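Local atomic coordinates of paenibacillus xanthan lyase (Paenibacillus, PDB entry 6F2P), a protein that cleaves the linkage between the terminal mannose and glucuronic acid of xanthan side chains by elimination, as a member of polysaccharide lyase family 8. Residues Y13-N18 / D136-L140; K98-I102 / M141-L145; Q847-W851 / N883-S887. All coordinates share one frame; numbering follows the deposited sequence.

Contacts 1 and 2 both lie in the N-terminal alpha-helical domain of this family 8 lyase, with their centres about 13 Å apart. Their segments come in the order 13-18, 98-102, 136-140, 141-145, and the last two form one unbroken run: its first half, in the last turns of helix 123-141, meets helix 4-18, and its second half meets helix 95-111. V138 of contact 1 packs on L145 of contact 2, CG1 to CD1 at 4.3 Å. Contact 3 comes much later, in a separate, all-beta part of the chain, its centre about 75 Å from that of contact 1 and 82 Å from that of contact 2, and touches neither.

Contact 1 (Y13-N18 / D136-L140); sequences YKAMLN and DIVAL
Y13 swings its ring to the far side from its own backbone nitrogen (chi1 -170°), which carries the phenol across to D136; K14 starts out the same way and then runs fully extended toward the main chain of L140. The phenol OH of Y13 donates to D136 OD1 at 2.9 Å, meeting the syn side of the carboxylate and lying 28° out of its plane. Nearer its root, the same ring sets its edge against A139, CD2 to CB at 3.9 Å. On its way K14 CD passes A139 O at 3.6 Å. At the end of that chain K14 NZ gives a hydrogen bond to L140 O at 3.2 Å. This carbonyl belongs to the last turn of helix 123-141, where a positive charge probably sits favourably against the helix dipole. Two helices of the family's alpha-helical domain meet here, helix 4-18 and helix 123-141; the axes of these short segments approach to 9.5 Å and are steeply crossed at 105°. A139 lies where the backbones come nearest, its CA 5.8 Å from K14 CA. Between the two polar links L17 fills the interface: its CD1 rests on A139 CB, and its CB touches L140 CD2 at 3.8 Å. Y78 of helix 68-85 lies against L17, D136 and L140, while I180 and I243, from two further helices, pack on Y13.

Contact 2 (K98-I102 / M141-L145); sequences KADII and MYTEL
M141 points its methyl at helix 95-111, and there the buried, apolar half of the contact forms. Its side chain bends at chi2 (-69°) and chi3 (-59°), which turns CE toward two neighbouring isoleucines: I101 CG2 and I102 CG1 each lie 4.2 Å from M141 CE. I102 goes further into the turn. Its CD1 meets L145 CD2 at 3.9 Å, the two side chains sliding past each other in opposite directions, and also rests against the backbone carbonyl of E144, 3.5 Å from O. M141 and I101 are buried among apolar groups, and M80 and Y84 of helix 68-85 add to the surroundings, touching I101 and M141 respectively. The partner of helix 95-111 is the short connection between helix 123-141 and helix 147-160 in the alpha-helical domain: M141 closes the first helix, a single 3-10 turn spans 142-144, and the backbone bond from E144 N to M141 O at 2.8 Å closes that turn. M141 and E144 both point toward helix 95-111. On the outer, more solvent-accessible side the contact is polar, and partly exposed K98 and E144 are joined by one salt bridge. K98, one helical turn before I102, bends at its last two torsions and crosses E144 at about a right angle, its NZ reaching E144 OE1 at 3.2 Å. The ammonium comes to the anti side of the carboxylate, 19° out of plane, and K98 CD lies alongside the same oxygen. With an alanine in place of K98, the carboxylate of E144 would probably be left without its charged mate in this contact. Y84 also touches both K98 and E144.

Contact 3 (Q847-W851 / N883-S887); sequences QDMFW and NVSSS
F850, two residues past the end of strand 841-848, reaches into the turn N883-S886. Its CB starts beside N883 CB at 3.8 Å. With the ring thrown opposite the backbone nitrogen (chi1 -178°), CG still passes that same N883 CB before the two edges part company: CD1 goes to S886 CB at 3.8 Å, whereas CD2 lies 3.7 Å from N883 OD1, an oblique approach in which ring and amide planes differ by 23°. Further out, CE2 touches S885 CB at 3.5 Å and CE1 nears S885 O. At the tip, F850 CZ lies 3.3 Å from S885 O. One face of the ring has S885 C and S886 N over it. The turn receiving the ring is a type I beta turn following strand 871-882, and strand 841-848 is an edge strand of the same antiparallel five-stranded sheet; strand 832-838 runs between the two. Each segment holds itself in shape by an Asx turn. In one, F850 N donates to D848 OD1 at 3.0 Å from above the carboxylate plane; in the other, S885 N donates to N883 OD1 at 2.9 Å. The two Asx residues also bind each other: N883 ND2 gives a hydrogen bond to D848 OD2 at 3.0 Å, bent to 154° and on the syn side of the carboxylate. A water bridges them a second time, accepting from N883 N and donating to D848 OD1, so both carboxylate oxygens link to N883. S886 OG is hydrogen-bonded to both G888 O and S831 N, and S831 also touches F850.

Contact 1 (Y13-N18 / D136-L140)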
loop_
_atom_site.group_PDB
_atom_site.type_symbol
_atom_site.label_atom_id
_atom_site.label_comp_id
_atom_site.label_asym_id
_atom_site.label_seq_id
_atom_site.Cartn_x
_atom_site.Cartn_y
_atom_site.Cartn_z
ATOM N N TYR A 13 16.502 14.258 34.545
ATOM C CA TYR A 13 15.195 14.705 34.061
ATOM C C TYR A 13 15.047 16.201 34.207
ATOM O O TYR A 13 14.592 16.884 33.287
ATOM C CB TYR A 13 14.066 14.021 34.837
ATOM C CG TYR A 13 12.695 14.255 34.240
ATOM C CD1 TYR A 13 12.416 13.857 32.943
ATOM C CD2 TYR A 13 11.677 14.852 34.974
ATOM C CE1 TYR A 13 11.171 14.057 32.380
ATOM C CE2 TYR A 13 10.420 15.056 34.420
ATOM C CZ TYR A 13 10.175 14.657 33.115
ATOM O OH TYR A 13 8.937 14.845 32.531
ATOM N N LYS A 14 15.423 16.693 35.385
ATOM C CA LYS A 14 15.355 18.112 35.680
ATOM C C LYS A 14 16.189 18.879 34.669
ATOM O O LYS A 14 15.743 19.889 34.123
ATOM C CB LYS A 14 15.826 18.397 37.105
ATOM C CG LYS A 14 15.902 19.875 37.437
ATOM C CD LYS A 14 16.091 20.112 38.920
ATOM C CE LYS A 14 16.558 21.536 39.184
ATOM N NZ LYS A 14 16.531 21.843 40.637
ATOM N N ALA A 15 17.387 18.377 34.389
ATOM C CA ALA A 15 18.231 18.971 33.356
ATOM C C ALA A 15 17.574 18.979 31.957
ATOM O O ALA A 15 17.845 19.862 31.144
ATOM C CB ALA A 15 19.565 18.281 33.320
ATOM N N MET A 16 16.709 18.011 31.670
ATOM C CA MET A 16 15.953 18.063 30.414
ATOM C C MET A 16 14.939 19.199 30.467
ATOM O O MET A 16 14.711 19.901 29.482
ATOM C CB MET A 16 15.221 16.750 30.139
ATOM C CG MET A 16 16.108 15.527 30.041
ATOM S SD MET A 16 15.132 14.008 30.041
ATOM C CE MET A 16 14.511 14.001 28.359
ATOM N N LEU A 17 14.324 19.368 31.630
ATOM C CA LEU A 17 13.355 20.436 31.827
ATOM C C LEU A 17 13.978 21.837 31.760
ATOM O O LEU A 17 13.453 22.720 31.083
ATOM C CB LEU A 17 12.635 20.248 33.155
ATOM C CG LEU A 17 11.813 18.972 33.314
ATOM C CD1 LEU A 17 11.191 18.951 34.700
ATOM C CD2 LEU A 17 10.737 18.906 32.254
ATOM N N ASN A 18 15.099 22.048 32.445
ATOM C CA ASN A 18 15.617 23.412 32.568
ATOM C C ASN A 18 16.960 23.700 31.894
ATOM O O ASN A 18 17.445 24.826 31.944
ATOM C CB ASN A 18 15.638 23.872 34.034
ATOM C CG ASN A 18 16.688 23.160 34.862
ATOM O OD1 ASN A 18 17.521 22.418 34.340
ATOM N ND2 ASN A 18 16.661 23.391 36.165
ATOM N N ASP A 136 6.448 17.404 36.701
ATOM C CA ASP A 136 7.485 18.313 36.252
ATOM C C ASP A 136 7.800 19.373 37.305
ATOM O O ASP A 136 8.968 19.652 37.574
ATOM C CB ASP A 136 7.095 18.944 34.915
ATOM C CG ASP A 136 7.068 17.930 33.785
ATOM O OD1 ASP A 136 7.395 16.745 34.037
ATOM O OD2 ASP A 136 6.738 18.318 32.647
ATOM N N ILE A 137 6.759 19.946 37.903
ATOM C CA ILE A 137 6.932 20.898 38.984
ATOM C C ILE A 137 7.770 20.285 40.092
ATOM O O ILE A 137 8.805 20.838 40.473
ATOM C CB ILE A 137 5.587 21.336 39.573
ATOM C CG1 ILE A 137 4.788 22.109 38.527
ATOM C CG2 ILE A 137 5.801 22.189 40.836
ATOM C CD1 ILE A 137 3.333 22.258 38.878
ATOM N N VAL A 138 7.325 19.135 40.589
ATOM C CA VAL A 138 8.031 18.438 41.653
ATOM C C VAL A 138 9.481 18.133 41.273
ATOM O O VAL A 138 10.370 18.183 42.119
ATOM C CB VAL A 138 7.300 17.150 42.054
ATOM C CG1 VAL A 138 8.122 16.352 43.059
ATOM C CG2 VAL A 138 5.928 17.491 42.635
ATOM N N ALA A 139 9.731 17.841 40.004
ATOM C CA ALA A 139 11.099 17.569 39.577
ATOM C C ALA A 139 11.978 18.799 39.796
ATOM O O ALA A 139 13.074 18.707 40.351
ATOM C CB ALA A 139 11.135 17.120 38.119
ATOM N N LEU A 140 11.476 19.955 39.381
ATOM C CA LEU A 140 12.221 21.197 39.514
ATOM C C LEU A 140 12.376 21.631 40.971
ATOM O O LEU A 140 13.426 22.124 41.370
ATOM C CB LEU A 140 11.524 22.308 38.727
ATOM C CG LEU A 140 11.378 22.094 37.223
ATOM C CD1 LEU A 140 10.533 23.194 36.613
ATOM C CD2 LEU A 140 12.747 22.034 36.553
#

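Contact 2 (K98-I102 / M141-L145)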
loop_
_atom_site.group_PDB
_atom_site.type_symbol
_atom_site.label_atom_id
_atom_site.label_comp_id
_atom_site.label_asym_id
_atom_site.label_seq_id
_atom_site.Cartn_x
_atom_site.Cartn_y
_atom_site.Cartn_z
ATOM N N LYS A 98 9.161 31.220 44.976
ATOM C CA LYS A 98 9.195 29.903 45.612
ATOM C C LYS A 98 7.991 29.694 46.530
ATOM O O LYS A 98 7.267 28.702 46.409
ATOM C CB LYS A 98 10.498 29.722 46.400
ATOM C CG LYS A 98 10.553 28.466 47.277
ATOM C CD LYS A 98 11.912 28.327 47.969
ATOM C CE LYS A 98 11.785 28.335 49.496
ATOM N NZ LYS A 98 11.707 26.961 50.087
ATOM N N ALA A 99 7.770 30.648 47.429
ATOM C CA ALA A 99 6.683 30.545 48.397
ATOM C C ALA A 99 5.330 30.462 47.710
ATOM O O ALA A 99 4.465 29.695 48.127
ATOM C CB ALA A 99 6.721 31.714 49.373
ATOM N N ASP A 100 5.148 31.251 46.656
ATOM C CA ASP A 100 3.870 31.274 45.954
ATOM C C ASP A 100 3.628 29.984 45.178
ATOM O O ASP A 100 2.500 29.477 45.129
ATOM C CB ASP A 100 3.761 32.503 45.053
ATOM C CG ASP A 100 3.365 33.754 45.826
ATOM O OD1 ASP A 100 2.733 33.605 46.894
ATOM O OD2 ASP A 100 3.687 34.876 45.373
ATOM N N ILE A 101 4.696 29.446 44.596
ATOM C CA ILE A 101 4.618 28.161 43.932
ATOM C C ILE A 101 4.187 27.085 44.915
ATOM O O ILE A 101 3.225 26.352 44.668
ATOM C CB ILE A 101 5.954 27.769 43.314
ATOM C CG1 ILE A 101 6.301 28.731 42.183
ATOM C CG2 ILE A 101 5.881 26.365 42.773
ATOM C CD1 ILE A 101 7.697 28.580 41.683
ATOM N N ILE A 102 4.877 27.011 46.046
ATOM C CA ILE A 102 4.648 25.926 46.995
ATOM C C ILE A 102 3.273 26.004 47.649
ATOM O O ILE A 102 2.602 24.976 47.836
ATOM C CB ILE A 102 5.747 25.866 48.058
ATOM C CG1 ILE A 102 7.097 25.611 47.380
ATOM C CG2 ILE A 102 5.425 24.798 49.091
ATOM C CD1 ILE A 102 8.207 25.234 48.321
ATOM N N MET A 141 11.322 21.443 41.760
ATOM C CA MET A 141 11.232 22.050 43.079
ATOM C C MET A 141 11.610 21.089 44.208
ATOM O O MET A 141 11.525 21.439 45.394
ATOM C CB MET A 141 9.808 22.556 43.301
ATOM C CG MET A 141 9.339 23.586 42.288
ATOM S SD MET A 141 10.193 25.165 42.449
ATOM C CE MET A 141 9.776 25.572 44.149
ATOM N N TYR A 142 12.033 19.888 43.826
ATOM C CA TYR A 142 12.289 18.783 44.748
ATOM C C TYR A 142 13.056 19.150 46.026
ATOM O O TYR A 142 12.603 18.880 47.142
ATOM C CB TYR A 142 13.038 17.683 44.000
ATOM C CG TYR A 142 12.915 16.319 44.625
ATOM C CD1 TYR A 142 11.801 15.529 44.388
ATOM C CD2 TYR A 142 13.919 15.811 45.440
ATOM C CE1 TYR A 142 11.682 14.267 44.955
ATOM C CE2 TYR A 142 13.809 14.549 46.012
ATOM C CZ TYR A 142 12.688 13.783 45.767
ATOM O OH TYR A 142 12.574 12.529 46.330
ATOM N N THR A 143 14.219 19.764 45.851
ATOM C CA THR A 143 15.080 20.124 46.970
ATOM C C THR A 143 14.483 21.209 47.878
ATOM O O THR A 143 14.971 21.438 48.992
ATOM C CB THR A 143 16.437 20.611 46.459
ATOM O OG1 THR A 143 16.238 21.743 45.606
ATOM C CG2 THR A 143 17.119 19.519 45.671
ATOM N N GLU A 144 13.437 21.875 47.400
ATOM C CA GLU A 144 12.798 22.933 48.164
ATOM C C GLU A 144 11.549 22.425 48.857
ATOM O O GLU A 144 10.831 23.196 49.494
ATOM C CB GLU A 144 12.430 24.096 47.246
ATOM C CG GLU A 144 13.602 24.626 46.440
ATOM C CD GLU A 144 14.571 25.420 47.287
ATOM O OE1 GLU A 144 14.192 25.844 48.405
ATOM O OE2 GLU A 144 15.716 25.624 46.833
ATOM N N LEU A 145 11.286 21.128 48.725
ATOM C CA LEU A 145 10.068 20.532 49.265
ATOM C C LEU A 145 10.352 19.636 50.464
ATOM O O LEU A 145 11.435 19.082 50.583
ATOM C CB LEU A 145 9.365 19.721 48.179
ATOM C CG LEU A 145 8.888 20.493 46.948
ATOM C CD1 LEU A 145 8.398 19.520 45.886
ATOM C CD2 LEU A 145 7.775 21.454 47.318
#

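Contact 3 (Q847-W851 / N883-S887)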
loop_
_atom_site.group_PDB
_atom_site.type_symbol
_atom_site.label_atom_id
_atom_site.label_comp_id
_atom_site.label_asym_id
_atom_site.label_seq_id
_atom_site.Cartn_x
_atom_site.Cartn_y
_atom_site.Cartn_z
ATOM N N GLN A 847 -24.180 -31.760 -5.466
ATOM C CA GLN A 847 -23.818 -33.100 -5.041
ATOM C C GLN A 847 -24.138 -33.297 -3.575
ATOM O O GLN A 847 -23.654 -32.554 -2.719
ATOM C CB GLN A 847 -22.325 -33.338 -5.264
ATOM C CG GLN A 847 -21.914 -33.367 -6.722
ATOM C CD GLN A 847 -21.962 -34.764 -7.310
ATOM O OE1 GLN A 847 -22.195 -35.747 -6.602
ATOM N NE2 GLN A 847 -21.733 -34.860 -8.611
ATOM N N ASP A 848 -24.957 -34.297 -3.281
ATOM C CA ASP A 848 -25.216 -34.650 -1.894
ATOM C C ASP A 848 -24.008 -35.432 -1.369
ATOM O O ASP A 848 -23.775 -36.593 -1.746
ATOM C CB ASP A 848 -26.537 -35.422 -1.762
ATOM C CG ASP A 848 -26.713 -36.065 -0.401
ATOM O OD1 ASP A 848 -26.064 -35.627 0.575
ATOM O OD2 ASP A 848 -27.512 -37.021 -0.310
ATOM N N MET A 849 -23.249 -34.767 -0.499
ATOM C CA MET A 849 -21.986 -35.279 0.015
ATOM C C MET A 849 -22.159 -36.176 1.238
ATOM O O MET A 849 -21.178 -36.540 1.885
ATOM C CB MET A 849 -21.063 -34.114 0.373
ATOM C CG MET A 849 -20.886 -33.083 -0.724
ATOM S SD MET A 849 -19.796 -33.723 -1.986
ATOM C CE MET A 849 -19.367 -32.254 -2.906
ATOM N N PHE A 850 -23.397 -36.530 1.564
ATOM C CA PHE A 850 -23.635 -37.427 2.692
ATOM C C PHE A 850 -23.694 -38.907 2.281
ATOM O O PHE A 850 -24.206 -39.250 1.213
ATOM C CB PHE A 850 -24.915 -37.040 3.441
ATOM C CG PHE A 850 -25.195 -37.899 4.646
ATOM C CD1 PHE A 850 -24.600 -37.615 5.868
ATOM C CD2 PHE A 850 -26.047 -38.992 4.558
ATOM C CE1 PHE A 850 -24.847 -38.403 6.984
ATOM C CE2 PHE A 850 -26.294 -39.786 5.665
ATOM C CZ PHE A 850 -25.693 -39.491 6.882
ATOM N N TRP A 851 -23.160 -39.772 3.140
ATOM C CA TRP A 851 -23.356 -41.213 3.000
ATOM C C TRP A 851 -23.112 -41.993 4.302
ATOM O O TRP A 851 -22.410 -41.529 5.206
ATOM C CB TRP A 851 -22.529 -41.793 1.845
ATOM C CG TRP A 851 -21.056 -41.883 2.096
ATOM C CD1 TRP A 851 -20.363 -42.966 2.560
ATOM C CD2 TRP A 851 -20.091 -40.856 1.875
ATOM N NE1 TRP A 851 -19.023 -42.673 2.642
ATOM C CE2 TRP A 851 -18.830 -41.382 2.227
ATOM C CE3 TRP A 851 -20.170 -39.539 1.414
ATOM C CZ2 TRP A 851 -17.659 -40.638 2.133
ATOM C CZ3 TRP A 851 -19.010 -38.803 1.321
ATOM C CH2 TRP A 851 -17.768 -39.352 1.681
ATOM N N ASN A 883 -28.935 -33.812 3.315
ATOM C CA ASN A 883 -29.593 -35.094 3.462
ATOM C C ASN A 883 -30.258 -35.166 4.831
ATOM O O ASN A 883 -29.696 -34.708 5.830
ATOM C CB ASN A 883 -28.580 -36.226 3.300
ATOM C CG ASN A 883 -29.239 -37.577 3.138
ATOM O OD1 ASN A 883 -29.669 -38.192 4.115
ATOM N ND2 ASN A 883 -29.320 -38.051 1.897
ATOM N N VAL A 884 -31.451 -35.748 4.874
ATOM C CA VAL A 884 -32.218 -35.847 6.112
ATOM C C VAL A 884 -31.455 -36.568 7.220
ATOM O O VAL A 884 -31.716 -36.360 8.405
ATOM C CB VAL A 884 -33.549 -36.572 5.877
ATOM C CG1 VAL A 884 -34.527 -36.263 7.005
ATOM C CG2 VAL A 884 -34.129 -36.168 4.528
ATOM N N SER A 885 -30.506 -37.412 6.834
ATOM C CA SER A 885 -29.745 -38.185 7.805
ATOM C C SER A 885 -28.459 -37.474 8.230
ATOM O O SER A 885 -27.668 -38.015 9.003
ATOM C CB SER A 885 -29.423 -39.571 7.244
ATOM O OG SER A 885 -30.532 -40.093 6.536
ATOM N N SER A 886 -28.259 -36.257 7.734
ATOM C CA SER A 886 -27.071 -35.483 8.092
ATOM C C SER A 886 -27.284 -34.629 9.351
ATOM O O SER A 886 -28.385 -34.123 9.587
ATOM C CB SER A 886 -26.646 -34.600 6.922
ATOM O OG SER A 886 -25.480 -33.865 7.241
ATOM N N SER A 887 -26.225 -34.488 10.153
ATOM C CA SER A 887 -26.231 -33.641 11.350
ATOM C C SER A 887 -26.565 -32.200 10.993
ATOM O O SER A 887 -27.241 -31.495 11.749
ATOM C CB SER A 887 -24.851 -33.643 12.021
ATOM O OG SER A 887 -24.464 -34.924 12.479
HETATM O O HOH W 1 -26.339 -33.779 2.670
#